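Local coordinates for 11S globulin seed storage protein (Amaranthus hypochondriacus, PDB 3QAC) that probably serves as a nutrient reservoir of the seed, a storage globulin that forms hexamers, each subunit an acidic and a basic chain cut from one precursor and disulfide-linked, at residues A334-H339 and I386-F391; A297-P302 and T447-S452; L19-P24 and F368-S373. One frame throughout, in Å; residues are numbered along the deposited sequence.

Contact 1 of 3, residues A334-H339 and I386-F391; sequences AMMAPH and IVKQAF
The imidazole of His-339 has an aliphatic carbon on each face, both set toward the rim. Ile-386 CG2 makes a CH-pi contact over one face, 4.0 Å from the ring centroid, and Met-336 CE lies over the opposite face. The ring edge is polar. ND1 gives a hydrogen bond to Ala-337 O (2.7 Å, 159° at the hydrogen) close to the ring plane, and NE2 meets water 1 at 2.9 Å. Lys-388 NZ, also near the ring plane, donates to the same water at 2.8 Å. The lysine runs across the histidine at about a right angle, and its chain turns at the end (chi4 78°), which brings NZ to the water at the ring edge. His-339 CG stands between the backbone N and the carbonyl carbon (chi1 56°); the His-339 and Ile-386 side chains lie side by side, pointing the same way. An alanine here would probably leave Ala-337 O without its imidazole donor, deprive water 1 of one of its partners and open a gap between Met-336 CE and Ile-386 CG2. The backbones are antiparallel neighbours in one sheet of the second cupin barrel. Met-336 N bonds to Lys-388 O at 2.9 Å, and the pair Ile-386 and His-339 is bonded in both directions, His-339 N to Ile-386 O being 2.7 Å. Between these pairs the register slips by one residue, a beta bulge at the corner made by Pro-338. The Pro-338 ring lies alongside Val-387, whose CG2 comes within 3.3 Å of Met-336 O. On the face bearing Met-335 and Gln-389, Met-335 CE lies 3.5 Å from Gln-389 OE1. Ser-223 and Leu-219 of the second subunit pack against Met-335 and Gln-389 respectively, and Phe-215 of that subunit on Val-387.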
loop_
_atom_site.group_PDB
_atom_site.type_symbol
_atom_site.label_atom_id
_atom_site.label_comp_id
_atom_site.label_asym_id
_atom_site.label_seq_id
_atom_site.Cartn_x
_atom_site.Cartn_y
_atom_site.Cartn_z
ATOM N N ALA A 334 32.709 -3.936 21.403
ATOM C CA ALA A 334 31.904 -4.972 20.790
ATOM C C ALA A 334 31.373 -4.461 19.469
ATOM O O ALA A 334 31.326 -3.247 19.223
ATOM C CB ALA A 334 30.762 -5.375 21.698
ATOM N N MET A 335 30.989 -5.391 18.609
ATOM C CA MET A 335 30.444 -5.021 17.318
ATOM C C MET A 335 29.215 -5.843 16.967
ATOM O O MET A 335 29.017 -6.955 17.463
ATOM C CB MET A 335 31.499 -5.148 16.209
ATOM C CG MET A 335 31.439 -6.457 15.450
ATOM S SD MET A 335 32.528 -6.478 14.004
ATOM C CE MET A 335 34.015 -5.778 14.718
ATOM N N MET A 336 28.376 -5.255 16.129
ATOM C CA MET A 336 27.308 -5.990 15.485
ATOM C C MET A 336 27.824 -6.333 14.097
ATOM O O MET A 336 28.200 -5.446 13.340
ATOM C CB MET A 336 26.051 -5.131 15.404
ATOM C CG MET A 336 24.871 -5.863 14.802
ATOM S SD MET A 336 23.336 -4.996 15.133
ATOM C CE MET A 336 22.140 -6.156 14.490
ATOM N N ALA A 337 27.884 -7.619 13.785
ATOM C CA ALA A 337 28.417 -8.056 12.509
ATOM C C ALA A 337 27.775 -7.318 11.347
ATOM O O ALA A 337 26.630 -6.877 11.435
ATOM C CB ALA A 337 28.235 -9.541 12.332
ATOM N N PRO A 338 28.514 -7.197 10.243
ATOM C CA PRO A 338 27.906 -6.598 9.059
ATOM C C PRO A 338 26.597 -7.323 8.786
ATOM O O PRO A 338 26.565 -8.546 8.790
ATOM C CB PRO A 338 28.921 -6.904 7.956
ATOM C CG PRO A 338 30.223 -7.063 8.665
ATOM C CD PRO A 338 29.867 -7.713 9.976
ATOM N N HIS A 339 25.530 -6.570 8.585
ATOM C CA HIS A 339 24.235 -7.154 8.316
ATOM C C HIS A 339 23.471 -6.196 7.439
ATOM O O HIS A 339 23.860 -5.040 7.269
ATOM C CB HIS A 339 23.455 -7.348 9.611
ATOM C CG HIS A 339 23.288 -6.083 10.386
ATOM N ND1 HIS A 339 24.336 -5.477 11.042
ATOM C CD2 HIS A 339 22.208 -5.291 10.587
ATOM C CE1 HIS A 339 23.907 -4.373 11.626
ATOM N NE2 HIS A 339 22.619 -4.238 11.367
ATOM N N ILE A 386 25.441 -2.893 6.661
ATOM C CA ILE A 386 25.941 -2.078 7.747
ATOM C C ILE A 386 26.624 -2.897 8.852
ATOM O O ILE A 386 26.224 -4.026 9.136
ATOM C CB ILE A 386 24.839 -1.163 8.320
ATOM C CG1 ILE A 386 25.290 -0.539 9.631
ATOM C CG2 ILE A 386 23.522 -1.931 8.518
ATOM C CD1 ILE A 386 24.313 0.424 10.199
ATOM N N VAL A 387 27.688 -2.321 9.420
ATOM C CA VAL A 387 28.389 -2.849 10.592
ATOM C C VAL A 387 28.496 -1.756 11.656
ATOM O O VAL A 387 28.608 -0.569 11.354
ATOM C CB VAL A 387 29.798 -3.396 10.231
ATOM C CG1 VAL A 387 30.668 -2.306 9.598
ATOM C CG2 VAL A 387 30.473 -4.017 11.458
ATOM N N LYS A 388 28.395 -2.144 12.912
ATOM C CA LYS A 388 28.464 -1.172 13.990
ATOM C C LYS A 388 29.561 -1.610 14.939
ATOM O O LYS A 388 29.508 -2.707 15.494
ATOM C CB LYS A 388 27.137 -1.082 14.751
ATOM C CG LYS A 388 25.884 -1.135 13.874
ATOM C CD LYS A 388 24.643 -0.755 14.695
ATOM C CE LYS A 388 23.358 -0.905 13.907
ATOM N NZ LYS A 388 22.953 -2.328 13.824
ATOM N N GLN A 389 30.566 -0.760 15.110
ATOM C CA GLN A 389 31.682 -1.078 15.984
ATOM C C GLN A 389 31.713 -0.111 17.155
ATOM O O GLN A 389 32.004 1.078 16.993
ATOM C CB GLN A 389 32.987 -1.041 15.201
ATOM C CG GLN A 389 34.217 -0.866 16.048
ATOM C CD GLN A 389 34.905 -2.170 16.327
ATOM O OE1 GLN A 389 35.607 -2.714 15.470
ATOM N NE2 GLN A 389 34.710 -2.687 17.532
ATOM N N ALA A 390 31.377 -0.620 18.336
ATOM C CA ALA A 390 31.397 0.192 19.549
ATOM C C ALA A 390 32.824 0.607 19.904
ATOM O O ALA A 390 33.791 -0.112 19.626
ATOM C CB ALA A 390 30.766 -0.574 20.705
ATOM N N PHE A 391 32.957 1.769 20.525
ATOM C CA PHE A 391 34.239 2.148 21.098
ATOM C C PHE A 391 34.226 1.888 22.602
ATOM O O PHE A 391 33.323 1.212 23.110
ATOM C CB PHE A 391 34.609 3.592 20.757
ATOM C CG PHE A 391 35.023 3.776 19.323
ATOM C CD1 PHE A 391 35.910 2.886 18.725
ATOM C CD2 PHE A 391 34.529 4.835 18.570
ATOM C CE1 PHE A 391 36.298 3.052 17.398
ATOM C CE2 PHE A 391 34.911 5.009 17.249
ATOM C CZ PHE A 391 35.796 4.117 16.660
HETATM O O HOH W 1 20.794 -2.106 12.098
#

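Contact 2 of 3, residues A297-P302 and T447-S452; sequences ADVYTP and TTLFRS
Thr-301 and Val-299 turn their side chains toward Leu-449, and the packing is tightest at the threonine. Leu-449 O rests against three atoms of Thr-301 together: CB and CG2 are each 3.2 Å and OG1 3.1 Å from it. The torsion of Thr-301 (chi1 -59°) puts OG1 anti to the carbonyl carbon of its own residue, beside the backbone N. Alongside, Val-299 CG1 meets Leu-449 CD1 at an ordinary van der Waals distance of 4.1 Å, the two side chains crossing at a slant. The same methyl lies 3.6 Å from Thr-447 O, which already accepts a 2.6 Å bond from Leu-449 N; with Thr-448 at positive phi (73°) this closes a classic gamma turn leading into the strand. Toward the partly exposed Thr-447 the contact is looser. Water 2 bridges there, accepting from Thr-447 N at 2.8 Å and hydrogen-bonded to Thr-301 OG1 at the same distance of 2.8 Å. On the exposed side Tyr-300 points away from the other segment. Strand 299-301 is an outermost strand of one sheet of the C-terminal cupin domain, whereas strand 449-450 pairs with strand 335-341 in the other. The contact therefore brings two sheet margins together by side chains, and no backbone hydrogen bond runs between the segments. Thr-448 OG1 is held by Ser-410, and Phe-450 packs on Ser-223 of the second subunit. The Thr-301 hydroxyl may be shared between nearby acceptors, and cohesion probably rests largely on van der Waals packing of Val-299 and Thr-301 on Leu-449, with the water bridge joining Thr-301 to Thr-447 beside it.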
loop_
_atom_site.group_PDB
_atom_site.type_symbol
_atom_site.label_atom_id
_atom_site.label_comp_id
_atom_site.label_asym_id
_atom_site.label_seq_id
_atom_site.Cartn_x
_atom_site.Cartn_y
_atom_site.Cartn_z
ATOM N N ALA A 297 15.309 -9.306 25.497
ATOM C CA ALA A 297 16.331 -9.397 24.465
ATOM C C ALA A 297 16.205 -10.666 23.611
ATOM O O ALA A 297 15.988 -11.758 24.136
ATOM C CB ALA A 297 17.718 -9.309 25.093
ATOM N N ASP A 298 16.333 -10.516 22.294
ATOM C CA ASP A 298 16.294 -11.663 21.388
ATOM C C ASP A 298 17.704 -12.165 21.219
ATOM O O ASP A 298 17.950 -13.319 20.862
ATOM C CB ASP A 298 15.768 -11.265 20.006
ATOM C CG ASP A 298 14.625 -10.282 20.081
ATOM O OD1 ASP A 298 13.458 -10.742 20.132
ATOM O OD2 ASP A 298 14.904 -9.054 20.093
ATOM N N VAL A 299 18.636 -11.261 21.452
ATOM C CA VAL A 299 20.028 -11.581 21.308
ATOM C C VAL A 299 20.755 -11.065 22.524
ATOM O O VAL A 299 20.578 -9.916 22.925
ATOM C CB VAL A 299 20.617 -10.934 20.040
ATOM C CG1 VAL A 299 22.074 -11.311 19.880
ATOM C CG2 VAL A 299 19.818 -11.350 18.803
ATOM N N TYR A 300 21.522 -11.949 23.146
ATOM C CA TYR A 300 22.586 -11.546 24.040
ATOM C C TYR A 300 23.845 -12.313 23.655
ATOM O O TYR A 300 23.785 -13.467 23.232
ATOM C CB TYR A 300 22.262 -11.803 25.508
ATOM C CG TYR A 300 23.510 -11.649 26.349
ATOM C CD1 TYR A 300 24.025 -12.710 27.087
ATOM C CD2 TYR A 300 24.206 -10.444 26.356
ATOM C CE1 TYR A 300 25.188 -12.562 27.842
ATOM C CE2 TYR A 300 25.365 -10.286 27.093
ATOM C CZ TYR A 300 25.853 -11.344 27.839
ATOM O OH TYR A 300 27.011 -11.165 28.568
ATOM N N THR A 301 24.987 -11.655 23.778
ATOM C CA THR A 301 26.267 -12.322 23.628
ATOM C C THR A 301 27.166 -11.798 24.732
ATOM O O THR A 301 27.437 -10.600 24.797
ATOM C CB THR A 301 26.899 -12.094 22.225
ATOM O OG1 THR A 301 26.003 -12.572 21.214
ATOM C CG2 THR A 301 28.220 -12.844 22.100
ATOM N N PRO A 302 27.592 -12.699 25.630
ATOM C CA PRO A 302 28.500 -12.444 26.752
ATOM C C PRO A 302 29.540 -11.370 26.456
ATOM O O PRO A 302 30.424 -11.580 25.624
ATOM C CB PRO A 302 29.182 -13.797 26.937
ATOM C CG PRO A 302 28.104 -14.783 26.593
ATOM C CD PRO A 302 27.225 -14.124 25.541
ATOM N N THR A 447 26.464 -15.041 17.704
ATOM C CA THR A 447 25.291 -14.675 16.929
ATOM C C THR A 447 25.135 -13.158 16.916
ATOM O O THR A 447 24.803 -12.563 17.940
ATOM C CB THR A 447 24.007 -15.281 17.547
ATOM O OG1 THR A 447 23.956 -16.682 17.270
ATOM C CG2 THR A 447 22.782 -14.626 16.957
ATOM N N THR A 448 25.389 -12.539 15.762
ATOM C CA THR A 448 24.995 -11.145 15.510
ATOM C C THR A 448 25.819 -10.107 16.258
ATOM O O THR A 448 26.258 -9.123 15.666
ATOM C CB THR A 448 23.507 -10.910 15.858
ATOM O OG1 THR A 448 22.682 -11.689 14.989
ATOM C CG2 THR A 448 23.143 -9.434 15.713
ATOM N N LEU A 449 25.978 -10.308 17.567
ATOM C CA LEU A 449 26.793 -9.436 18.408
ATOM C C LEU A 449 28.070 -10.153 18.818
ATOM O O LEU A 449 28.023 -11.285 19.298
ATOM C CB LEU A 449 26.016 -9.029 19.647
ATOM C CG LEU A 449 24.757 -8.225 19.347
ATOM C CD1 LEU A 449 24.065 -7.839 20.631
ATOM C CD2 LEU A 449 25.118 -6.992 18.544
ATOM N N PHE A 450 29.205 -9.489 18.613
ATOM C CA PHE A 450 30.519 -10.073 18.858
ATOM C C PHE A 450 31.307 -9.226 19.826
ATOM O O PHE A 450 31.184 -8.004 19.839
ATOM C CB PHE A 450 31.344 -10.112 17.574
ATOM C CG PHE A 450 30.674 -10.799 16.436
ATOM C CD1 PHE A 450 31.096 -10.563 15.139
ATOM C CD2 PHE A 450 29.627 -11.684 16.655
ATOM C CE1 PHE A 450 30.489 -11.201 14.079
ATOM C CE2 PHE A 450 29.003 -12.318 15.604
ATOM C CZ PHE A 450 29.430 -12.084 14.312
ATOM N N ARG A 451 32.148 -9.874 20.618
ATOM C CA ARG A 451 33.125 -9.146 21.390
ATOM C C ARG A 451 34.331 -8.914 20.494
ATOM O O ARG A 451 34.846 -9.849 19.879
ATOM C CB ARG A 451 33.518 -9.913 22.644
ATOM C CG ARG A 451 34.309 -9.056 23.605
ATOM C CD ARG A 451 33.965 -7.582 23.398
ATOM N NE ARG A 451 34.970 -6.714 23.993
ATOM C CZ ARG A 451 34.987 -6.370 25.277
ATOM N NH1 ARG A 451 34.046 -6.820 26.102
ATOM N NH2 ARG A 451 35.947 -5.575 25.737
ATOM N N SER A 452 34.756 -7.659 20.401
ATOM C CA SER A 452 35.837 -7.274 19.492
ATOM C C SER A 452 36.929 -6.468 20.197
ATOM O O SER A 452 36.772 -6.060 21.353
ATOM C CB SER A 452 35.288 -6.483 18.294
ATOM O OG SER A 452 34.515 -7.319 17.442
HETATM O O HOH W 2 26.169 -15.232 20.499
#

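Contact 3 of 3, residues L19-P24 and F368-S373; sequences LTALEP and FDEELS
Phe-368 presents the edge of its ring to the backbone of the incoming N-terminal segment. CD2 comes within 3.3 Å of Leu-19 O, which lies in the ring plane, and CE2 is 3.4 Å from Ala-21 N, also near that plane. With CG anti to the backbone N (chi1 -166°), the ring starts out toward the 19-24 segment. Leu-19 adds its CB, 3.9 Å from Phe-368 CD2, while its side chain also touches Ile-359, Val-378 and Pro-381. Ala-21 sends its methyl in among three side chains: CB is 3.7 Å from Leu-372 CD2 and 3.7 Å from Glu-370 OE2, with Phe-368 CZ somewhat farther off at 4.3 Å. Here the irregular stretch preceding strand 26-30, at the start of the N-terminal cupin region, lies against strand 366-373 of the C-terminal one. Backbone bonds of Leu-19 with Val-367 and of Leu-22 with Leu-377 extend the union on both flanks. Leu-22 O is further held by Trp-38, and Thr-20 N by Glu-44. No hydrogen bond joins the two segments themselves, so van der Waals packing carries their contact, probably helped by weak attraction between Leu-19 O and the electropositive rim of Phe-368; Glu-370 OE1 stands before the Ala-21 N-H, 3.9 Å from Ala-21 N and too far for a bond, where a weak attraction is possible.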
loop_
_atom_site.group_PDB
_atom_site.type_symbol
_atom_site.label_atom_id
_atom_site.label_comp_id
_atom_site.label_asym_id
_atom_site.label_seq_id
_atom_site.Cartn_x
_atom_site.Cartn_y
_atom_site.Cartn_z
ATOM N N LEU A 19 25.671 9.182 3.089
ATOM C CA LEU A 19 24.797 9.369 4.228
ATOM C C LEU A 19 25.563 10.202 5.217
ATOM O O LEU A 19 26.784 10.320 5.146
ATOM C CB LEU A 19 24.404 8.053 4.868
ATOM C CG LEU A 19 23.617 7.056 4.026
ATOM C CD1 LEU A 19 23.591 5.690 4.735
ATOM C CD2 LEU A 19 22.215 7.569 3.730
ATOM N N THR A 20 24.831 10.788 6.142
ATOM C CA THR A 20 25.425 11.714 7.065
ATOM C C THR A 20 24.920 11.406 8.461
ATOM O O THR A 20 23.800 10.922 8.633
ATOM C CB THR A 20 25.095 13.153 6.632
ATOM O OG1 THR A 20 26.234 13.704 5.956
ATOM C CG2 THR A 20 24.732 14.015 7.815
ATOM N N ALA A 21 25.766 11.630 9.457
ATOM C CA ALA A 21 25.303 11.633 10.827
ATOM C C ALA A 21 24.437 12.876 10.940
ATOM O O ALA A 21 24.925 13.992 10.808
ATOM C CB ALA A 21 26.470 11.693 11.779
ATOM N N LEU A 22 23.145 12.671 11.147
ATOM C CA LEU A 22 22.179 13.761 11.158
ATOM C C LEU A 22 21.779 14.214 12.553
ATOM O O LEU A 22 21.546 13.415 13.463
ATOM C CB LEU A 22 20.933 13.380 10.363
ATOM C CG LEU A 22 21.192 13.109 8.882
ATOM C CD1 LEU A 22 20.012 12.399 8.214
ATOM C CD2 LEU A 22 21.564 14.430 8.142
ATOM N N GLU A 23 21.692 15.527 12.698
ATOM C CA GLU A 23 21.255 16.129 13.934
ATOM C C GLU A 23 20.130 17.091 13.616
ATOM O O GLU A 23 19.916 17.433 12.449
ATOM C CB GLU A 23 22.422 16.831 14.606
ATOM C CG GLU A 23 23.637 15.937 14.712
ATOM C CD GLU A 23 24.788 16.624 15.418
ATOM O OE1 GLU A 23 24.522 17.453 16.312
ATOM O OE2 GLU A 23 25.952 16.338 15.079
ATOM N N PRO A 24 19.360 17.473 14.644
ATOM C CA PRO A 24 18.243 18.390 14.424
ATOM C C PRO A 24 18.759 19.638 13.727
ATOM O O PRO A 24 19.860 20.081 14.044
ATOM C CB PRO A 24 17.784 18.745 15.845
ATOM C CG PRO A 24 18.284 17.656 16.704
ATOM C CD PRO A 24 19.547 17.148 16.062
ATOM N N PHE A 368 28.971 5.692 4.000
ATOM C CA PHE A 368 29.042 6.160 5.361
ATOM C C PHE A 368 30.158 5.425 6.067
ATOM O O PHE A 368 30.241 4.197 6.014
ATOM C CB PHE A 368 27.723 5.898 6.089
ATOM C CG PHE A 368 27.612 6.631 7.373
ATOM C CD1 PHE A 368 27.780 5.977 8.575
ATOM C CD2 PHE A 368 27.375 8.000 7.375
ATOM C CE1 PHE A 368 27.685 6.669 9.766
ATOM C CE2 PHE A 368 27.289 8.696 8.547
ATOM C CZ PHE A 368 27.450 8.033 9.751
ATOM N N ASP A 369 31.026 6.192 6.709
ATOM C CA ASP A 369 32.091 5.642 7.525
ATOM C C ASP A 369 32.505 6.730 8.496
ATOM O O ASP A 369 33.483 7.433 8.281
ATOM C CB ASP A 369 33.277 5.188 6.673
ATOM C CG ASP A 369 34.322 4.412 7.492
ATOM O OD1 ASP A 369 34.057 4.118 8.685
ATOM O OD2 ASP A 369 35.406 4.101 6.939
ATOM N N GLU A 370 31.719 6.876 9.555
ATOM C CA GLU A 370 31.873 7.960 10.503
ATOM C C GLU A 370 31.511 7.376 11.856
ATOM O O GLU A 370 30.999 6.253 11.930
ATOM C CB GLU A 370 30.890 9.082 10.157
ATOM C CG GLU A 370 31.435 10.512 10.327
ATOM C CD GLU A 370 30.334 11.536 10.625
ATOM O OE1 GLU A 370 29.661 11.999 9.662
ATOM O OE2 GLU A 370 30.143 11.867 11.829
ATOM N N GLU A 371 31.749 8.144 12.916
ATOM C CA GLU A 371 31.367 7.738 14.262
ATOM C C GLU A 371 30.060 8.397 14.662
ATOM O O GLU A 371 29.909 9.611 14.532
ATOM C CB GLU A 371 32.433 8.151 15.272
ATOM C CG GLU A 371 33.768 7.461 15.105
ATOM C CD GLU A 371 34.874 8.148 15.905
ATOM O OE1 GLU A 371 34.541 8.929 16.833
ATOM O OE2 GLU A 371 36.069 7.911 15.599
ATOM N N LEU A 372 29.120 7.603 15.164
ATOM C CA LEU A 372 27.871 8.154 15.673
ATOM C C LEU A 372 27.978 8.268 17.168
ATOM O O LEU A 372 28.521 7.369 17.821
ATOM C CB LEU A 372 26.712 7.215 15.384
ATOM C CG LEU A 372 25.705 7.343 14.250
ATOM C CD1 LEU A 372 24.413 6.660 14.749
ATOM C CD2 LEU A 372 25.453 8.767 13.853
ATOM N N SER A 373 27.441 9.347 17.719
ATOM C CA SER A 373 27.369 9.496 19.176
ATOM C C SER A 373 26.037 10.075 19.595
ATOM O O SER A 373 25.147 10.276 18.761
ATOM C CB SER A 373 28.514 10.366 19.704
ATOM O OG SER A 373 28.717 11.504 18.882
#

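How the contacts relate
All three contacts reach one branched antiparallel sheet of the C-terminal cupin domain. Contacts 1 and 2 have centres 11 Å apart: strand 335-341 pairs with 385-391 in contact 1 and with 449-450 of contact 2, Met-335 O lying 2.8 Å from Phe-450 N. Both border the second subunit. Contact 3 is about 15 Å from contact 1, centre to centre, where Phe-391 packs on Glu-371, and about 24 Å from contact 2. Along the chain the order is 19-24, 297-302, 334-339, 368-373, 386-391, 447-452. Contact 2 thus brackets contact 1 and joins the sheet of strand 299-301 to this one; contact 3 crosses both and ties the N-terminal cupin region to it.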